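Local coordinates for mandelate racemase/muconate lactonizing enzyme, C-terminal domain protein (Paracoccus denitrificans, PDB 4DWD), which binds magnesium and is probably a hydro-lyase of the enolase superfamily, at residues F336-E341 against G356-E361; L11-G16 against D362-R367; S220-P225 against Q239-T244. One frame throughout, in Å; residues are numbered along the deposited sequence. Where two conformers were deposited one is given.

Interactions 1 and 2 are neighbours, with centres about 13 Å apart. They touch where Phe336 meets selenomethionine Met15 and where Val359 meets Leu364. Interaction 3 lies on the other side of the chain's centre, about 35 Å from interaction 1 and 39 Å from interaction 2, centre to centre. Along the chain, 11-16 comes first and 362-367 last, so interaction 2 brackets the others; interaction 3 precedes interaction 1. Interaction 3 belongs to the barrel domain of the enolase fold, at strands 221-223 and 244-246. Interaction 2 fastens helix 361-367 to strand 5-14 of the N-terminal domain. The chain's C-terminal part thus leaves the barrel and returns to the first domain.

Interaction 1 (F336-E341 against G356-E361); sequences FRNPAE and GIVVDE
The ring of Phe336 packs against Ile357 and Val359, and this is the close, apolar side of the contact. Ile357 CD1 lies over one face of the ring, offset toward the rim, in a CH-pi contact 4.1 Å from the centroid. Val359 CG2 meets the edge instead, 3.6 Å from Phe336 CE1. CG of Phe336 is anti to the carbonyl carbon (chi1 -59°), beside the backbone N, and the ring continues from there to meet Ile357 and Val359. Phe27 and Val304 of helix 304-314 also pack on the ring, so the buried side joins barrel and N-terminal domain. Next to the ring the backbones form a single beta bridge between Phe336 and Val359. Arg337 N donates to Val358 O at 2.8 Å, and the bond is nearly straight at 170°. The two segments are loops on either side of strand 346-348, in the C-terminal part of the enolase-type barrel domain. Asn338 ties them together a second time through both ends of its amide. Its OD1 accepts from Val358 N at 2.8 Å, while ND2 donates to Gly356 O at 3.0 Å. One end accepts and the other donates, so the flip of the amide is fixed. The outer side, with Arg337 and Val358 exposed, is looser. The carbon chain of Arg337 runs past Val358 CG1, 3.8 Å from Arg337 CB. Its guanidinium then stacks over Asp360, with the planes 29° apart. Arg337 NH2 and Asp360 OD2 form a salt bridge of 3.1 Å. The other carboxylate oxygen, OD1, N-caps helix 361-367 by accepting from Glu363 N.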
loop_
_atom_site.group_PDB
_atom_site.type_symbol
_atom_site.label_atom_id
_atom_site.label_comp_id
_atom_site.label_asym_id
_atom_site.label_seq_id
_atom_site.Cartn_x
_atom_site.Cartn_y
_atom_site.Cartn_z
ATOM N N PHE B 336 6.203 4.288 -52.104
ATOM C CA PHE B 336 7.562 4.580 -51.660
ATOM C C PHE B 336 8.580 3.775 -52.443
ATOM O O PHE B 336 8.309 2.645 -52.837
ATOM C CB PHE B 336 7.707 4.299 -50.158
ATOM C CG PHE B 336 6.772 5.102 -49.309
ATOM C CD1 PHE B 336 6.918 6.482 -49.188
ATOM C CD2 PHE B 336 5.708 4.478 -48.666
ATOM C CE1 PHE B 336 6.036 7.219 -48.410
ATOM C CE2 PHE B 336 4.827 5.207 -47.888
ATOM C CZ PHE B 336 4.984 6.583 -47.770
ATOM N N ARG B 337 9.747 4.369 -52.692
ATOM C CA ARG B 337 10.805 3.678 -53.436
ATOM C C ARG B 337 11.698 2.825 -52.533
ATOM O O ARG B 337 12.311 1.870 -53.001
ATOM C CB ARG B 337 11.643 4.680 -54.227
ATOM C CG ARG B 337 10.831 5.425 -55.268
ATOM C CD ARG B 337 11.726 6.070 -56.310
ATOM N NE ARG B 337 11.056 7.143 -57.044
ATOM C CZ ARG B 337 10.333 6.976 -58.150
ATOM N NH1 ARG B 337 9.773 8.028 -58.736
ATOM N NH2 ARG B 337 10.158 5.766 -58.671
ATOM N N ASN B 338 11.759 3.163 -51.243
ATOM C CA ASN B 338 12.626 2.465 -50.305
ATOM C C ASN B 338 11.941 2.098 -48.982
ATOM O O ASN B 338 12.498 2.343 -47.913
ATOM C CB ASN B 338 13.896 3.282 -50.031
ATOM C CG ASN B 338 13.608 4.617 -49.367
ATOM O OD1 ASN B 338 12.489 5.128 -49.424
ATOM N ND2 ASN B 338 14.620 5.180 -48.737
ATOM N N PRO B 339 10.738 1.501 -49.048
ATOM C CA PRO B 339 10.040 1.118 -47.819
ATOM C C PRO B 339 10.743 -0.039 -47.093
ATOM O O PRO B 339 11.706 -0.602 -47.624
ATOM C CB PRO B 339 8.665 0.702 -48.326
ATOM C CG PRO B 339 8.943 0.132 -49.684
ATOM C CD PRO B 339 10.061 0.970 -50.251
ATOM N N ALA B 340 10.277 -0.370 -45.887
ATOM C CA ALA B 340 10.876 -1.414 -45.058
ATOM C C ALA B 340 11.102 -2.712 -45.828
ATOM O O ALA B 340 10.185 -3.250 -46.445
ATOM C CB ALA B 340 9.990 -1.684 -43.851
ATOM N N GLU B 341 12.330 -3.212 -45.770
ATOM C CA GLU B 341 12.708 -4.450 -46.462
ATOM C C GLU B 341 13.981 -4.961 -45.808
ATOM O O GLU B 341 15.053 -4.385 -46.002
ATOM C CB GLU B 341 12.919 -4.187 -47.955
ATOM C CG GLU B 341 13.298 -5.395 -48.801
ATOM C CD GLU B 341 13.286 -5.065 -50.284
ATOM O OE1 GLU B 341 12.695 -4.028 -50.665
ATOM O OE2 GLU B 341 13.870 -5.834 -51.073
ATOM N N GLY B 356 14.804 10.291 -44.671
ATOM C CA GLY B 356 15.454 9.522 -45.724
ATOM C C GLY B 356 14.506 8.646 -46.520
ATOM O O GLY B 356 14.962 7.805 -47.281
ATOM N N ILE B 357 13.199 8.852 -46.365
ATOM C CA ILE B 357 12.192 8.100 -47.118
ATOM C C ILE B 357 12.060 8.744 -48.495
ATOM O O ILE B 357 12.082 9.972 -48.612
ATOM C CB ILE B 357 10.811 8.040 -46.396
ATOM C CG1 ILE B 357 9.843 7.138 -47.163
ATOM C CG2 ILE B 357 10.187 9.420 -46.262
ATOM C CD1 ILE B 357 9.459 5.863 -46.473
ATOM N N VAL B 358 11.945 7.910 -49.526
ATOM C CA VAL B 358 11.840 8.374 -50.906
ATOM C C VAL B 358 10.452 8.039 -51.461
ATOM O O VAL B 358 10.057 6.873 -51.535
ATOM C CB VAL B 358 12.954 7.761 -51.783
ATOM C CG1 VAL B 358 12.770 8.145 -53.247
ATOM C CG2 VAL B 358 14.332 8.186 -51.283
ATOM N N VAL B 359 9.713 9.080 -51.826
ATOM C CA VAL B 359 8.342 8.951 -52.315
ATOM C C VAL B 359 8.313 8.998 -53.843
ATOM O O VAL B 359 8.967 9.844 -54.455
ATOM C CB VAL B 359 7.437 10.072 -51.739
ATOM C CG1 VAL B 359 6.013 9.967 -52.272
ATOM C CG2 VAL B 359 7.450 10.054 -50.215
ATOM N N ASP B 360 7.563 8.087 -54.456
ATOM C CA ASP B 360 7.313 8.155 -55.897
ATOM C C ASP B 360 6.146 9.112 -56.106
ATOM O O ASP B 360 4.996 8.768 -55.831
ATOM C CB ASP B 360 6.985 6.760 -56.434
ATOM C CG ASP B 360 6.703 6.740 -57.935
ATOM O OD1 ASP B 360 6.091 7.688 -58.481
ATOM O OD2 ASP B 360 7.077 5.739 -58.566
ATOM N N GLU B 361 6.460 10.312 -56.593
ATOM C CA GLU B 361 5.501 11.421 -56.682
ATOM C C GLU B 361 4.279 11.123 -57.530
ATOM O O GLU B 361 3.158 11.498 -57.181
ATOM C CB GLU B 361 6.188 12.677 -57.235
ATOM C CG GLU B 361 7.253 13.262 -56.320
ATOM C CD GLU B 361 6.713 13.599 -54.954
ATOM O OE1 GLU B 361 5.544 14.036 -54.881
ATOM O OE2 GLU B 361 7.453 13.421 -53.962
#

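Interaction 2 (L11-G16 against D362-R367); sequences LSVAMG and DELASR
The guanidinium of Arg367 meets segment 11-16 with its edge: Gly16 O and Ala14 O lie there, near its plane, as does Glu363 OE1 of its own helix. Helix 361-367 here packs beside strand 5-14 of the N-terminal domain's antiparallel sheet, their local axes 7.5 Å apart and at 102°. Arg367 grips Gly16 O end-on with two nitrogens. Arg367 NH1 is 2.8 Å from Gly16 O and on a lone pair; Arg367 NH2 is 3.2 Å from Gly16 O but above the carbonyl plane. Arg367 NH1 also donates to Ala14 O at 3.0 Å, again from above the carbonyl plane. Arg367 NE forms a salt bridge with Glu363 OE1, which holds the flat group against rotation. An alanine in place of Arg367 would probably leave the carbonyls of Ala14 and Gly16 without these donors and the Glu363 carboxylate without its mate. Away from the guanidinium, about one turn back along the helix, Leu364 supplies the apolar contact. Its side chain crosses Val13 at about a right angle. Leu364 CD1 is 3.8 Å from Val13 CG2, and Trp39 also packs on Leu364. At the helix end, Ala14 N donates to Arg367 O at 3.0 Å.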
loop_
_atom_site.group_PDB
_atom_site.type_symbol
_atom_site.label_atom_id
_atom_site.label_comp_id
_atom_site.label_asym_id
_atom_site.label_seq_id
_atom_site.Cartn_x
_atom_site.Cartn_y
_atom_site.Cartn_z
ATOM N N LEU B 11 -3.566 13.507 -46.625
ATOM C CA LEU B 11 -3.725 12.632 -47.785
ATOM C C LEU B 11 -4.113 11.209 -47.389
ATOM O O LEU B 11 -3.432 10.558 -46.592
ATOM C CB LEU B 11 -2.409 12.584 -48.572
ATOM C CG LEU B 11 -1.830 13.911 -49.079
ATOM C CD1 LEU B 11 -0.480 13.677 -49.734
ATOM C CD2 LEU B 11 -2.791 14.615 -50.028
ATOM N N SER B 12 -5.216 10.730 -47.964
ATOM C CA SER B 12 -5.631 9.342 -47.841
ATOM C C SER B 12 -5.134 8.636 -49.100
ATOM O O SER B 12 -5.516 9.013 -50.217
ATOM C CB SER B 12 -7.157 9.248 -47.722
ATOM O OG SER B 12 -7.611 7.906 -47.819
ATOM N N VAL B 13 -4.278 7.631 -48.922
ATOM C CA VAL B 13 -3.545 7.029 -50.038
ATOM C C VAL B 13 -3.792 5.523 -50.156
ATOM O O VAL B 13 -3.615 4.779 -49.187
ATOM C CB VAL B 13 -2.030 7.316 -49.902
ATOM C CG1 VAL B 13 -1.239 6.736 -51.073
ATOM C CG2 VAL B 13 -1.778 8.820 -49.788
ATOM N N ALA B 14 -4.208 5.086 -51.347
ATOM C CA ALA B 14 -4.371 3.672 -51.671
ATOM C C ALA B 14 -2.996 3.021 -51.789
ATOM O O ALA B 14 -2.153 3.492 -52.553
ATOM C CB ALA B 14 -5.158 3.517 -52.968
HETATM N N MSE B 15 -2.767 1.949 -51.028
HETATM C CA MSE B 15 -1.430 1.337 -50.943
HETATM C C MSE B 15 -1.366 -0.020 -51.599
HETATM O O MSE B 15 -2.319 -0.802 -51.533
HETATM C CB MSE B 15 -1.076 1.180 -49.465
HETATM C CG MSE B 15 -0.949 2.535 -48.765
HETATM SE SE MSE B 15 0.693 3.504 -49.239
HETATM C CE MSE B 15 1.960 2.502 -48.122
ATOM N N GLY B 16 -0.230 -0.305 -52.230
ATOM C CA GLY B 16 0.051 -1.623 -52.814
ATOM C C GLY B 16 -0.964 -2.056 -53.851
ATOM O O GLY B 16 -1.539 -1.223 -54.557
ATOM N N ASP B 362 4.507 10.450 -58.647
ATOM C CA ASP B 362 3.454 10.193 -59.602
ATOM C C ASP B 362 2.538 9.071 -59.126
ATOM O O ASP B 362 1.317 9.167 -59.277
ATOM C CB ASP B 362 4.066 9.955 -60.980
ATOM C CG ASP B 362 4.984 11.104 -61.396
ATOM O OD1 ASP B 362 4.522 12.272 -61.405
ATOM O OD2 ASP B 362 6.173 10.856 -61.670
ATOM N N GLU B 363 3.118 8.042 -58.504
ATOM C CA GLU B 363 2.323 6.989 -57.889
ATOM C C GLU B 363 1.492 7.587 -56.766
ATOM O O GLU B 363 0.291 7.332 -56.674
ATOM C CB GLU B 363 3.195 5.848 -57.354
ATOM C CG GLU B 363 3.619 4.833 -58.410
ATOM C CD GLU B 363 2.458 4.040 -58.994
ATOM O OE1 GLU B 363 1.351 4.025 -58.418
ATOM O OE2 GLU B 363 2.658 3.419 -60.052
ATOM N N LEU B 364 2.127 8.396 -55.922
ATOM C CA LEU B 364 1.403 9.048 -54.842
ATOM C C LEU B 364 0.220 9.836 -55.387
ATOM O O LEU B 364 -0.904 9.660 -54.927
ATOM C CB LEU B 364 2.321 9.988 -54.070
ATOM C CG LEU B 364 1.529 10.789 -53.037
ATOM C CD1 LEU B 364 1.303 9.945 -51.796
ATOM C CD2 LEU B 364 2.206 12.106 -52.734
ATOM N N ALA B 365 0.488 10.714 -56.355
ATOM C CA ALA B 365 -0.549 11.547 -56.958
ATOM C C ALA B 365 -1.734 10.713 -57.434
ATOM O O ALA B 365 -2.884 11.062 -57.157
ATOM C CB ALA B 365 0.019 12.394 -58.089
ATOM N N SER B 366 -1.453 9.597 -58.104
ATOM C CA SER B 366 -2.499 8.747 -58.680
ATOM C C SER B 366 -3.321 7.996 -57.637
ATOM O O SER B 366 -4.421 7.525 -57.939
ATOM C CB SER B 366 -1.893 7.748 -59.666
ATOM O OG SER B 366 -1.223 6.712 -58.977
ATOM N N ARG B 367 -2.782 7.882 -56.421
ATOM C CA ARG B 367 -3.401 7.083 -55.352
ATOM C C ARG B 367 -3.931 7.923 -54.189
ATOM O O ARG B 367 -4.549 7.385 -53.256
ATOM C CB ARG B 367 -2.405 6.044 -54.819
ATOM C CG ARG B 367 -2.087 4.924 -55.805
ATOM C CD ARG B 367 -0.747 4.285 -55.480
ATOM N NE ARG B 367 -0.490 3.105 -56.301
ATOM C CZ ARG B 367 -0.792 1.857 -55.944
ATOM N NH1 ARG B 367 -1.371 1.607 -54.771
ATOM N NH2 ARG B 367 -0.527 0.854 -56.773
#

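Interaction 3 (S220-P225 against Q239-T244); sequences SWFEEP and QRLDIT
Phe222 meets Leu241 and Ile243 on one side of its strand, while the indole of Trp221 leads away on the other. The Phe222 and Leu241 side chains cross obliquely. Leu241 CD1 comes to the ring edge, in its plane, 4.0 Å from Phe222 CD2. Pro225 CB lies over one face of the same ring, offset toward the rim. Ile243 reaches in beside the strand: its CD1 is 3.8 Å from Trp221 C and 4.0 Å from Phe222 CB. CG1 of Ile243 is anti to the backbone N (chi1 -175°), which puts CG1 against Trp221 CA. Thr244 faces Trp221, with CB 4.2 Å from Trp221 CB. The backbones join where Phe222 N donates to Thr244 O at 2.8 Å and 149°. The indole NE1 of Trp221 donates to Glu223 OE1 at 3.3 Å. That oxygen accepts through its anti lone pair and lies in the indole plane. Glu223 also pairs with Lys160; with Asp197 and Glu249 it has been seen to bind calcium in this protein, though none is bound to this chain here. The contact closes a beta-alpha-beta crossover of the barrel: strand 221-223 leads through helix 231-240 into the parallel strand 244-246. Helix 204-216 packs on Phe222 through Val210 and Leu214.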
loop_
_atom_site.group_PDB
_atom_site.type_symbol
_atom_site.label_atom_id
_atom_site.label_comp_id
_atom_site.label_asym_id
_atom_site.label_seq_id
_atom_site.Cartn_x
_atom_site.Cartn_y
_atom_site.Cartn_z
ATOM N N SER B 220 9.052 -15.618 -25.091
ATOM C CA SER B 220 9.795 -14.492 -24.533
ATOM C C SER B 220 8.933 -13.350 -24.022
ATOM O O SER B 220 9.257 -12.743 -23.002
ATOM C CB SER B 220 10.851 -13.998 -25.518
ATOM O OG SER B 220 11.918 -14.925 -25.555
ATOM N N TRP B 221 7.829 -13.070 -24.696
ATOM C CA TRP B 221 6.911 -12.037 -24.222
ATOM C C TRP B 221 5.507 -12.326 -24.628
ATOM O O TRP B 221 5.266 -13.133 -25.538
ATOM C CB TRP B 221 7.352 -10.616 -24.612
ATOM C CG TRP B 221 7.056 -10.130 -26.001
ATOM C CD1 TRP B 221 5.986 -9.334 -26.406
ATOM C CD2 TRP B 221 7.860 -10.346 -27.199
ATOM N NE1 TRP B 221 6.082 -9.033 -27.745
ATOM C CE2 TRP B 221 7.197 -9.613 -28.278
ATOM C CE3 TRP B 221 9.043 -11.026 -27.472
ATOM C CZ2 TRP B 221 7.701 -9.601 -29.575
ATOM C CZ3 TRP B 221 9.539 -11.002 -28.783
ATOM C CH2 TRP B 221 8.882 -10.307 -29.805
ATOM N N PHE B 222 4.581 -11.652 -23.952
ATOM C CA PHE B 222 3.135 -11.910 -24.039
ATOM C C PHE B 222 2.454 -10.555 -24.111
ATOM O O PHE B 222 2.366 -9.847 -23.111
ATOM C CB PHE B 222 2.725 -12.692 -22.784
ATOM C CG PHE B 222 1.290 -13.189 -22.741
ATOM C CD1 PHE B 222 0.501 -13.386 -23.892
ATOM C CD2 PHE B 222 0.748 -13.552 -21.503
ATOM C CE1 PHE B 222 -0.799 -13.900 -23.783
ATOM C CE2 PHE B 222 -0.548 -14.051 -21.398
ATOM C CZ PHE B 222 -1.321 -14.235 -22.529
ATOM N N GLU B 223 2.018 -10.184 -25.314
ATOM C CA GLU B 223 1.547 -8.839 -25.594
ATOM C C GLU B 223 0.034 -8.720 -25.456
ATOM O O GLU B 223 -0.711 -9.578 -25.937
ATOM C CB GLU B 223 2.008 -8.446 -27.005
ATOM C CG GLU B 223 1.722 -7.015 -27.419
ATOM C CD GLU B 223 2.539 -6.578 -28.624
ATOM O OE1 GLU B 223 3.606 -7.180 -28.886
ATOM O OE2 GLU B 223 2.123 -5.602 -29.287
ATOM N N GLU B 224 -0.398 -7.637 -24.801
ATOM C CA GLU B 224 -1.815 -7.259 -24.703
ATOM C C GLU B 224 -2.747 -8.429 -24.327
ATOM O O GLU B 224 -3.732 -8.706 -25.017
ATOM C CB GLU B 224 -2.277 -6.562 -25.994
ATOM C CG GLU B 224 -1.558 -5.250 -26.293
ATOM C CD GLU B 224 -2.203 -4.032 -25.641
ATOM O OE1 GLU B 224 -3.412 -4.071 -25.307
ATOM O OE2 GLU B 224 -1.513 -3.010 -25.483
ATOM N N PRO B 225 -2.466 -9.107 -23.193
ATOM C CA PRO B 225 -3.308 -10.264 -22.849
ATOM C C PRO B 225 -4.790 -9.949 -22.561
ATOM O O PRO B 225 -5.663 -10.745 -22.929
ATOM C CB PRO B 225 -2.625 -10.844 -21.590
ATOM C CG PRO B 225 -1.754 -9.739 -21.064
ATOM C CD PRO B 225 -1.308 -8.974 -22.282
ATOM N N GLN B 239 2.533 -8.670 -13.281
ATOM C CA GLN B 239 3.249 -8.982 -12.054
ATOM C C GLN B 239 3.046 -10.413 -11.594
ATOM O O GLN B 239 3.903 -10.952 -10.910
ATOM C CB GLN B 239 2.877 -8.000 -10.949
ATOM C CG GLN B 239 3.428 -6.602 -11.186
ATOM C CD GLN B 239 4.943 -6.543 -11.128
ATOM O OE1 GLN B 239 5.569 -7.091 -10.208
ATOM N NE2 GLN B 239 5.547 -5.886 -12.112
ATOM N N ARG B 240 1.926 -11.022 -11.982
ATOM C CA ARG B 240 1.617 -12.396 -11.549
ATOM C C ARG B 240 2.398 -13.433 -12.351
ATOM O O ARG B 240 2.731 -14.477 -11.820
ATOM C CB ARG B 240 0.112 -12.662 -11.624
ATOM C CG ARG B 240 -0.631 -12.014 -10.465
ATOM C CD ARG B 240 -2.137 -12.055 -10.601
ATOM N NE ARG B 240 -2.631 -13.401 -10.341
ATOM C CZ ARG B 240 -3.913 -13.730 -10.316
ATOM N NH1 ARG B 240 -4.843 -12.808 -10.547
ATOM N NH2 ARG B 240 -4.257 -14.989 -10.071
ATOM N N LEU B 241 2.704 -13.131 -13.609
ATOM C CA LEU B 241 3.401 -14.063 -14.501
ATOM C C LEU B 241 4.909 -13.879 -14.478
ATOM O O LEU B 241 5.418 -12.863 -13.972
ATOM C CB LEU B 241 2.883 -13.902 -15.935
ATOM C CG LEU B 241 1.451 -14.382 -16.164
ATOM C CD1 LEU B 241 1.092 -14.019 -17.591
ATOM C CD2 LEU B 241 1.343 -15.894 -15.968
ATOM N N ASP B 242 5.619 -14.867 -15.028
ATOM C CA ASP B 242 7.060 -14.766 -15.242
ATOM C C ASP B 242 7.366 -14.253 -16.646
ATOM O O ASP B 242 8.252 -13.413 -16.820
ATOM C CB ASP B 242 7.743 -16.125 -15.035
ATOM C CG ASP B 242 7.731 -16.588 -13.588
ATOM O OD1 ASP B 242 7.547 -15.753 -12.666
ATOM O OD2 ASP B 242 7.910 -17.807 -13.395
ATOM N N ILE B 243 6.651 -14.765 -17.645
ATOM C CA ILE B 243 6.823 -14.277 -19.029
ATOM C C ILE B 243 6.548 -12.770 -19.035
ATOM O O ILE B 243 5.668 -12.290 -18.330
ATOM C CB ILE B 243 5.915 -15.021 -20.038
ATOM C CG1 ILE B 243 6.219 -14.564 -21.483
ATOM C CG2 ILE B 243 4.431 -14.847 -19.699
ATOM C CD1 ILE B 243 5.616 -15.471 -22.540
ATOM N N THR B 244 7.320 -12.026 -19.817
ATOM C CA THR B 244 7.197 -10.572 -19.848
ATOM C C THR B 244 5.918 -10.165 -20.547
ATOM O O THR B 244 5.755 -10.408 -21.742
ATOM C CB THR B 244 8.371 -9.947 -20.593
ATOM O OG1 THR B 244 9.587 -10.366 -19.969
ATOM C CG2 THR B 244 8.270 -8.408 -20.568
#